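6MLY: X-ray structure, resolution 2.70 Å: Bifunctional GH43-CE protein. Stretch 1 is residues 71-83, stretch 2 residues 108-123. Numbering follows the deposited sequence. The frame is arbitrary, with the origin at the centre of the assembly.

Stretch 1 71-83: YAYDTLANIPTMN
Stretch 2 (108-123) YLSTFAQTTGKTYFYT

What does stretch 2 offer as a packing surface? Its strand 108-113 runs out to a turn and returns antiparallel as strand 118-123, a hairpin held by reciprocal backbone hydrogen bonds: Leu109 N to Tyr122 O (2.9 Å) and Tyr122 N to Leu109 O (2.7 Å), then Thr111 N to Tyr120 O (3.0 Å) and Tyr120 N to Thr111 O (2.6 Å). Alternation sends Leu109, Thr111, Ala113, Tyr120 and Tyr122 toward stretch 1. Stretch 1, mostly loop, runs along this face toward the turn, against the direction of strand 118-123, with no hydrogen bond to it; the join buries 500 Å², both sides summed.

How do Leu109 and Ala113 take part from the first strand? Leu109, chi1 -143° and chi2 t, brings CD1 to 4.2 Å from Ala72 CB. The small Ala113 leaves its CB 3.9 Å from Leu76 CD2. Both are apolar carbon-to-carbon contacts, van der Waals packing. The CA-to-CB bond of Leu76 (chi1 t, chi2 p) points sideways to the hairpin, yet the end of the side chain comes nearer.

What happens at the turn? Ala113 N bonds Lys118 O (2.9 Å) and Lys118 N bonds Ala113 O (3.1 Å), closing a loop with phi/psi -72/-21 at Gln114, -55/-31 at Thr115, -134/7 at Thr116 and 50/42 at Gly117, a positive phi that favours glycine. Here Ala77 CA and Thr116 CA lie 7.7 Å apart. Thr115 (chi1 m) has CB 4.3 Å from Leu76 CD2, CG2 4.2 Å from Met82 SD and backbone O 3.5 Å from Ile79 CD1. Ile79 is chi1 p, chi2 t; Met82, in a weakly bonded helix about 80-83, is chi1 t, chi2 p, chi3 -91°. Thr116 (chi1 p) places CG2 3.7 Å from Ala77 CB and 3.9 Å from Ile79 CD1, methyl against methyl. Its OG1 shares a 2.8 Å hydrogen bond with Tyr120 OH, tying the turn to the returning strand.

How do the returning tyrosines complete the contact? Both have chi1 -57° (m), with chi2 85° for Tyr120 and 86° for Tyr122. Tyr120 CE1 packs 3.6 Å from Leu76 CD1, an apolar contact oblique to the ring. Tyr122 CA is 6.9 Å from Ala72 CA. Ala72 CB sits over one face of the Tyr122 ring, 4.1 Å from its centroid and 5° off the normal, a CH-pi contact. Ala72 marks the corner of stretch 1, with phi/psi -75/-39; Ala72 O lies 3.3 Å from Tyr122 CE2. Beyond the corner Tyr73 (chi1 p, chi2 80°) sets CD2 3.1 Å from Tyr122 OH and 3.8 Å from Tyr122 CZ.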

# COMPACT_ATOMS: atom_id res chain seq x y z
N TYR A 71 28.00 5.75 5.03
CA TYR A 71 27.87 5.28 3.65
C TYR A 71 29.24 5.29 2.98
O TYR A 71 30.11 6.10 3.33
CB TYR A 71 26.87 6.15 2.88
CG TYR A 71 25.43 5.93 3.24
CD1 TYR A 71 24.85 6.56 4.33
CD2 TYR A 71 24.63 5.08 2.49
CE1 TYR A 71 23.52 6.36 4.67
CE2 TYR A 71 23.29 4.88 2.81
CZ TYR A 71 22.74 5.51 3.90
OH TYR A 71 21.42 5.30 4.21
N ALA A 72 29.43 4.41 1.99
CA ALA A 72 30.70 4.23 1.29
C ALA A 72 30.96 5.39 0.32
O ALA A 72 32.12 5.81 0.16
CB ALA A 72 30.71 2.91 0.56
N TYR A 73 29.91 5.86 -0.36
CA TYR A 73 30.03 6.98 -1.30
C TYR A 73 28.75 7.82 -1.29
O TYR A 73 27.73 7.39 -0.77
CB TYR A 73 30.37 6.48 -2.71
CG TYR A 73 29.28 5.69 -3.40
CD1 TYR A 73 28.21 6.33 -4.02
CD2 TYR A 73 29.33 4.31 -3.46
CE1 TYR A 73 27.22 5.61 -4.67
CE2 TYR A 73 28.34 3.58 -4.10
CZ TYR A 73 27.28 4.23 -4.71
OH TYR A 73 26.33 3.50 -5.34
N ASP A 74 28.84 9.01 -1.90
CA ASP A 74 27.77 9.99 -1.99
C ASP A 74 27.02 9.80 -3.32
O ASP A 74 25.82 9.53 -3.32
CB ASP A 74 28.32 11.42 -1.87
CG ASP A 74 27.95 12.12 -0.58
OD1 ASP A 74 28.79 12.12 0.36
OD2 ASP A 74 26.82 12.68 -0.53
N THR A 75 27.75 9.97 -4.43
CA THR A 75 27.25 9.65 -5.78
C THR A 75 28.22 8.66 -6.43
O THR A 75 29.43 8.68 -6.17
CB THR A 75 27.04 10.92 -6.61
OG1 THR A 75 28.20 11.75 -6.51
CG2 THR A 75 25.85 11.74 -6.18
N LEU A 76 27.67 7.80 -7.29
CA LEU A 76 28.37 6.69 -7.91
C LEU A 76 29.11 7.20 -9.16
O LEU A 76 30.30 6.93 -9.34
CB LEU A 76 27.34 5.61 -8.26
CG LEU A 76 27.83 4.42 -9.07
CD1 LEU A 76 29.11 3.82 -8.49
CD2 LEU A 76 26.73 3.37 -9.16
N ALA A 77 28.40 7.95 -10.01
CA ALA A 77 28.98 8.49 -11.25
C ALA A 77 28.11 9.63 -11.78
O ALA A 77 26.89 9.69 -11.53
CB ALA A 77 29.12 7.38 -12.27
N ASN A 78 28.75 10.54 -12.53
CA ASN A 78 28.13 11.70 -13.12
C ASN A 78 27.78 11.39 -14.58
O ASN A 78 28.36 11.98 -15.50
CB ASN A 78 29.04 12.93 -13.00
CG ASN A 78 28.37 14.23 -13.38
OD1 ASN A 78 27.15 14.37 -13.27
ND2 ASN A 78 29.16 15.20 -13.82
N ILE A 79 26.84 10.45 -14.79
CA ILE A 79 26.40 10.03 -16.13
C ILE A 79 24.88 10.06 -16.18
O ILE A 79 24.22 9.80 -15.18
CB ILE A 79 26.98 8.66 -16.53
CG1 ILE A 79 26.60 7.54 -15.55
CG2 ILE A 79 28.49 8.75 -16.72
CD1 ILE A 79 26.82 6.14 -16.09
N PRO A 80 24.27 10.37 -17.36
CA PRO A 80 22.82 10.54 -17.47
C PRO A 80 21.99 9.46 -16.76
O PRO A 80 21.01 9.79 -16.09
CB PRO A 80 22.58 10.49 -18.99
CG PRO A 80 23.86 11.04 -19.58
CD PRO A 80 24.96 10.58 -18.65
N THR A 81 22.38 8.19 -16.90
CA THR A 81 21.67 7.05 -16.29
C THR A 81 21.56 7.25 -14.77
O THR A 81 20.50 7.01 -14.19
CB THR A 81 22.34 5.72 -16.63
OG1 THR A 81 23.75 5.94 -16.76
CG2 THR A 81 21.81 5.10 -17.91
N MET A 82 22.66 7.71 -14.15
CA MET A 82 22.76 7.89 -12.69
C MET A 82 22.18 9.25 -12.27
O MET A 82 21.74 9.40 -11.13
CB MET A 82 24.22 7.78 -12.23
CG MET A 82 24.40 7.70 -10.71
SD MET A 82 24.14 6.04 -10.01
CE MET A 82 22.39 6.11 -9.63
N ASN A 83 22.17 10.22 -13.19
CA ASN A 83 21.72 11.61 -12.93
C ASN A 83 20.25 11.83 -13.32
O ASN A 83 19.77 12.96 -13.21
CB ASN A 83 22.57 12.64 -13.68
CG ASN A 83 23.93 12.87 -13.07
OD1 ASN A 83 24.15 12.62 -11.89
ND2 ASN A 83 24.86 13.37 -13.87
N TYR A 108 37.90 -2.86 5.12
CA TYR A 108 37.93 -2.96 3.67
C TYR A 108 36.52 -3.26 3.15
O TYR A 108 35.92 -4.28 3.52
CB TYR A 108 38.90 -4.05 3.22
CG TYR A 108 40.35 -3.74 3.49
CD1 TYR A 108 40.96 -4.12 4.67
CD2 TYR A 108 41.12 -3.05 2.57
CE1 TYR A 108 42.29 -3.84 4.93
CE2 TYR A 108 42.45 -2.75 2.81
CZ TYR A 108 43.04 -3.15 3.99
OH TYR A 108 44.35 -2.85 4.23
N LEU A 109 36.02 -2.36 2.29
CA LEU A 109 34.66 -2.41 1.74
C LEU A 109 34.73 -2.33 0.21
O LEU A 109 35.33 -1.41 -0.34
CB LEU A 109 33.86 -1.24 2.32
CG LEU A 109 32.40 -1.55 2.63
CD1 LEU A 109 31.67 -0.29 3.06
CD2 LEU A 109 31.72 -2.19 1.43
N SER A 110 34.09 -3.29 -0.47
CA SER A 110 34.05 -3.33 -1.93
C SER A 110 32.59 -3.41 -2.41
O SER A 110 31.75 -3.98 -1.74
CB SER A 110 34.84 -4.49 -2.47
OG SER A 110 34.09 -5.70 -2.38
N THR A 111 32.33 -2.83 -3.59
CA THR A 111 31.14 -3.12 -4.38
C THR A 111 31.47 -2.98 -5.87
O THR A 111 32.56 -2.53 -6.24
CB THR A 111 29.95 -2.24 -3.98
OG1 THR A 111 28.80 -2.72 -4.67
CG2 THR A 111 30.15 -0.77 -4.30
N PHE A 112 30.50 -3.38 -6.70
CA PHE A 112 30.54 -3.27 -8.16
C PHE A 112 29.22 -2.65 -8.63
O PHE A 112 28.28 -2.52 -7.84
CB PHE A 112 30.74 -4.65 -8.79
CG PHE A 112 29.60 -5.61 -8.55
CD1 PHE A 112 28.68 -5.88 -9.55
CD2 PHE A 112 29.44 -6.21 -7.31
CE1 PHE A 112 27.62 -6.75 -9.31
CE2 PHE A 112 28.38 -7.08 -7.08
CZ PHE A 112 27.47 -7.35 -8.08
N ALA A 113 29.14 -2.30 -9.91
CA ALA A 113 27.92 -1.74 -10.49
C ALA A 113 27.93 -1.88 -12.02
O ALA A 113 28.88 -1.46 -12.68
CB ALA A 113 27.77 -0.30 -10.08
N GLN A 114 26.84 -2.44 -12.55
CA GLN A 114 26.57 -2.56 -13.99
C GLN A 114 26.23 -1.18 -14.58
O GLN A 114 26.35 -0.98 -15.79
CB GLN A 114 25.43 -3.55 -14.25
CG GLN A 114 25.75 -4.96 -13.77
CD GLN A 114 24.58 -5.89 -13.90
OE1 GLN A 114 24.30 -6.42 -14.97
NE2 GLN A 114 23.88 -6.11 -12.79
N THR A 115 25.82 -0.25 -13.72
CA THR A 115 25.57 1.15 -14.10
C THR A 115 26.81 1.77 -14.77
O THR A 115 26.65 2.68 -15.58
CB THR A 115 25.11 1.97 -12.89
OG1 THR A 115 23.89 1.40 -12.42
CG2 THR A 115 24.91 3.43 -13.20
N THR A 116 28.02 1.33 -14.39
CA THR A 116 29.28 1.77 -15.04
C THR A 116 30.22 0.59 -15.34
O THR A 116 31.36 0.80 -15.76
CB THR A 116 30.05 2.77 -14.17
OG1 THR A 116 30.42 2.11 -12.96
CG2 THR A 116 29.25 4.01 -13.83
N GLY A 117 29.74 -0.65 -15.13
CA GLY A 117 30.51 -1.87 -15.34
C GLY A 117 31.87 -1.81 -14.66
O GLY A 117 32.87 -2.23 -15.25
N LYS A 118 31.89 -1.28 -13.43
CA LYS A 118 33.12 -1.06 -12.66
C LYS A 118 33.00 -1.69 -11.26
O LYS A 118 31.88 -1.84 -10.73
CB LYS A 118 33.42 0.44 -12.50
CG LYS A 118 34.16 1.09 -13.66
CD LYS A 118 34.90 2.34 -13.24
CE LYS A 118 35.68 2.98 -14.37
NZ LYS A 118 37.01 3.45 -13.90
N THR A 119 34.16 -2.05 -10.69
CA THR A 119 34.31 -2.52 -9.30
C THR A 119 35.04 -1.44 -8.49
O THR A 119 36.07 -0.92 -8.94
CB THR A 119 35.04 -3.86 -9.26
OG1 THR A 119 34.27 -4.81 -10.01
CG2 THR A 119 35.24 -4.39 -7.86
N TYR A 120 34.50 -1.11 -7.31
CA TYR A 120 35.01 -0.04 -6.44
C TYR A 120 35.49 -0.62 -5.10
O TYR A 120 34.86 -1.51 -4.55
CB TYR A 120 33.93 1.02 -6.20
CG TYR A 120 33.38 1.65 -7.45
CD1 TYR A 120 32.35 1.05 -8.16
CD2 TYR A 120 33.87 2.85 -7.92
CE1 TYR A 120 31.83 1.62 -9.31
CE2 TYR A 120 33.37 3.44 -9.07
CZ TYR A 120 32.34 2.83 -9.77
OH TYR A 120 31.84 3.40 -10.90
N PHE A 121 36.61 -0.09 -4.59
CA PHE A 121 37.18 -0.49 -3.30
C PHE A 121 37.34 0.75 -2.41
O PHE A 121 37.85 1.78 -2.86
CB PHE A 121 38.53 -1.20 -3.48
CG PHE A 121 38.43 -2.70 -3.60
CD1 PHE A 121 38.38 -3.49 -2.46
CD2 PHE A 121 38.37 -3.32 -4.84
CE1 PHE A 121 38.28 -4.87 -2.57
CE2 PHE A 121 38.27 -4.69 -4.94
CZ PHE A 121 38.22 -5.47 -3.80
N TYR A 122 36.93 0.62 -1.15
CA TYR A 122 36.95 1.69 -0.16
C TYR A 122 37.66 1.18 1.11
O TYR A 122 37.40 0.06 1.55
CB TYR A 122 35.52 2.13 0.16
CG TYR A 122 34.69 2.59 -1.01
CD1 TYR A 122 33.98 1.70 -1.80
CD2 TYR A 122 34.55 3.94 -1.30
CE1 TYR A 122 33.18 2.13 -2.85
CE2 TYR A 122 33.76 4.39 -2.34
CZ TYR A 122 33.07 3.48 -3.12
OH TYR A 122 32.30 3.94 -4.16
N THR A 123 38.56 2.00 1.69
CA THR A 123 39.31 1.62 2.89
C THR A 123 39.36 2.77 3.90
O THR A 123 39.48 3.93 3.51
CB THR A 123 40.74 1.19 2.54
OG1 THR A 123 41.46 2.35 2.11
CG2 THR A 123 40.80 0.11 1.48